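Local coordinates for hypothetical protein PA2201 (Pseudomonas aeruginosa, PDB 2FEF) that is of unknown function but is probably an immunity protein of the PoNi type, protecting against a PoNe toxin, at residues Ala36-Asp41 against Leu87-Asp92. Residues are numbered along the deposited sequence; the frame is centred on the assembly and turned at random.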
loop_
_atom_site.group_PDB
_atom_site.type_symbol
_atom_site.label_atom_id
_atom_site.label_comp_id
_atom_site.label_asym_id
_atom_site.label_seq_id
_atom_site.Cartn_x
_atom_site.Cartn_y
_atom_site.Cartn_z
ATOM N N ALA B 36 -13.652 10.735 -11.223
ATOM C CA ALA B 36 -13.377 9.303 -10.948
ATOM C C ALA B 36 -11.928 9.077 -10.511
ATOM O O ALA B 36 -11.661 8.404 -9.512
ATOM C CB ALA B 36 -13.728 8.424 -12.165
ATOM N N ASP B 37 -10.997 9.644 -11.266
ATOM C CA ASP B 37 -9.570 9.598 -10.939
ATOM C C ASP B 37 -9.307 10.201 -9.568
ATOM O O ASP B 37 -8.617 9.584 -8.740
ATOM C CB ASP B 37 -8.765 10.360 -11.990
ATOM C CG ASP B 37 -8.694 9.611 -13.304
ATOM O OD1 ASP B 37 -9.036 8.395 -13.307
ATOM O OD2 ASP B 37 -8.320 10.241 -14.331
ATOM N N TRP B 38 -9.902 11.378 -9.336
ATOM C CA TRP B 38 -9.748 12.082 -8.059
ATOM C C TRP B 38 -10.167 11.175 -6.895
ATOM O O TRP B 38 -9.419 11.009 -5.949
ATOM C CB TRP B 38 -10.533 13.418 -7.995
ATOM C CG TRP B 38 -10.255 14.063 -6.662
ATOM C CD1 TRP B 38 -9.219 14.904 -6.365
ATOM C CD2 TRP B 38 -10.981 13.868 -5.438
ATOM N NE1 TRP B 38 -9.267 15.269 -5.044
ATOM C CE2 TRP B 38 -10.329 14.635 -4.444
ATOM C CE3 TRP B 38 -12.128 13.127 -5.089
ATOM C CZ2 TRP B 38 -10.776 14.686 -3.115
ATOM C CZ3 TRP B 38 -12.578 13.171 -3.769
ATOM C CH2 TRP B 38 -11.897 13.944 -2.793
ATOM N N LYS B 39 -11.354 10.584 -6.981
ATOM C CA LYS B 39 -11.866 9.746 -5.897
ATOM C C LYS B 39 -10.952 8.558 -5.656
ATOM O O LYS B 39 -10.751 8.148 -4.514
ATOM C CB LYS B 39 -13.293 9.273 -6.203
ATOM C CG LYS B 39 -13.992 8.573 -5.016
ATOM N N ALA B 40 -10.395 7.997 -6.718
ATOM C CA ALA B 40 -9.493 6.838 -6.542
ATOM C C ALA B 40 -8.190 7.293 -5.907
ATOM O O ALA B 40 -7.628 6.579 -5.081
ATOM C CB ALA B 40 -9.236 6.119 -7.866
ATOM N N ASP B 41 -7.705 8.476 -6.294
ATOM C CA ASP B 41 -6.494 9.036 -5.694
ATOM C C ASP B 41 -6.714 9.290 -4.190
ATOM O O ASP B 41 -5.855 8.991 -3.374
ATOM C CB ASP B 41 -6.125 10.380 -6.336
ATOM C CG ASP B 41 -5.596 10.249 -7.754
ATOM O OD1 ASP B 41 -5.241 9.133 -8.179
ATOM O OD2 ASP B 41 -5.533 11.303 -8.431
ATOM N N LEU B 87 -3.764 16.951 1.319
ATOM C CA LEU B 87 -4.180 18.367 1.375
ATOM C C LEU B 87 -4.322 18.930 -0.047
ATOM O O LEU B 87 -5.331 19.537 -0.386
ATOM C CB LEU B 87 -3.172 19.192 2.209
ATOM C CG LEU B 87 -3.503 20.704 2.303
ATOM C CD1 LEU B 87 -4.879 20.938 2.799
ATOM C CD2 LEU B 87 -2.479 21.349 3.232
ATOM N N LEU B 88 -3.315 18.698 -0.874
ATOM C CA LEU B 88 -3.359 19.129 -2.263
ATOM C C LEU B 88 -4.589 18.594 -3.004
ATOM O O LEU B 88 -5.302 19.351 -3.657
ATOM C CB LEU B 88 -2.039 18.738 -2.970
ATOM C CG LEU B 88 -2.011 19.134 -4.450
ATOM C CD1 LEU B 88 -2.082 20.671 -4.628
ATOM C CD2 LEU B 88 -0.791 18.531 -5.109
ATOM N N LYS B 89 -4.852 17.292 -2.909
ATOM C CA LYS B 89 -6.038 16.738 -3.547
ATOM C C LYS B 89 -7.330 17.404 -3.047
ATOM O O LYS B 89 -8.279 17.629 -3.813
ATOM C CB LYS B 89 -6.079 15.239 -3.264
ATOM C CG LYS B 89 -4.928 14.509 -3.954
ATOM C CD LYS B 89 -5.183 14.392 -5.466
ATOM C CE LYS B 89 -3.883 14.042 -6.174
ATOM N NZ LYS B 89 -4.144 14.027 -7.651
ATOM N N ALA B 90 -7.380 17.703 -1.746
ATOM C CA ALA B 90 -8.562 18.347 -1.174
ATOM C C ALA B 90 -8.749 19.788 -1.735
ATOM O O ALA B 90 -9.867 20.227 -1.989
ATOM C CB ALA B 90 -8.429 18.369 0.341
ATOM N N ILE B 91 -7.658 20.513 -1.918
ATOM C CA ILE B 91 -7.701 21.816 -2.605
ATOM C C ILE B 91 -8.274 21.681 -4.038
ATOM O O ILE B 91 -9.241 22.400 -4.440
ATOM C CB ILE B 91 -6.286 22.505 -2.674
ATOM C CG1 ILE B 91 -5.721 22.709 -1.249
ATOM C CG2 ILE B 91 -6.441 23.901 -3.422
ATOM C CD1 ILE B 91 -4.246 23.101 -1.212
ATOM N N ASP B 92 -7.699 20.764 -4.816
ATOM C CA ASP B 92 -8.238 20.471 -6.180
ATOM C C ASP B 92 -9.750 20.209 -6.175
ATOM O O ASP B 92 -10.495 20.700 -7.038
ATOM C CB ASP B 92 -7.571 19.216 -6.751
ATOM C CG ASP B 92 -6.172 19.457 -7.312
ATOM O OD1 ASP B 92 -5.708 20.615 -7.366
ATOM O OD2 ASP B 92 -5.513 18.430 -7.671
#
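Lys89 bridges two antiparallel helices, residues 35-54 and 66-93, packed side by side in the all-helical N-terminal part, and both ends of the residue are bound to the other helix. At its base, Lys89 CB lies 3.7 Å from NE1 of Trp38. With CG anti to its own carbonyl carbon, the chain leaves toward the partner helix, and a bend at chi2 takes it along the CD1-NE1 edge of the indole, off to one side of the ring plane, where Lys89 CD is 4.2 Å from Trp38 CD1. The two side chains run past one another in opposite senses. Lys89 CE continues to 3.9 Å from Asp41 OD2, and Lys89 NZ ends in a salt bridge with Asp41 OD2 at 3.2 Å, meeting it from above the carboxylate plane rather than within it. Lysine suits this place because its methylenes can pass alongside the edge of the indole while the ammonium reaches an acid one turn further along the partner helix. Asp41 serves two cations: its other oxygen, OD1, pairs with Arg43 of the second subunit, which links the helix pair to the assembly.

Tryptophan adds both bulk and a donor. Its ring, extended with CG anti to the backbone N (chi1 -178°), is buried and stacks on Trp42, yet its N-H is satisfied by a main-chain carbonyl of the facing helix. Trp38 NE1 donates to Lys89 O across 2.8 Å. The N-H...O angle is 149°, and the oxygen sits near the ring edge, slightly tilted from the indole plane. Seen from the acceptor, Trp38 NE1 stands 52° above the carbonyl plane of Lys89.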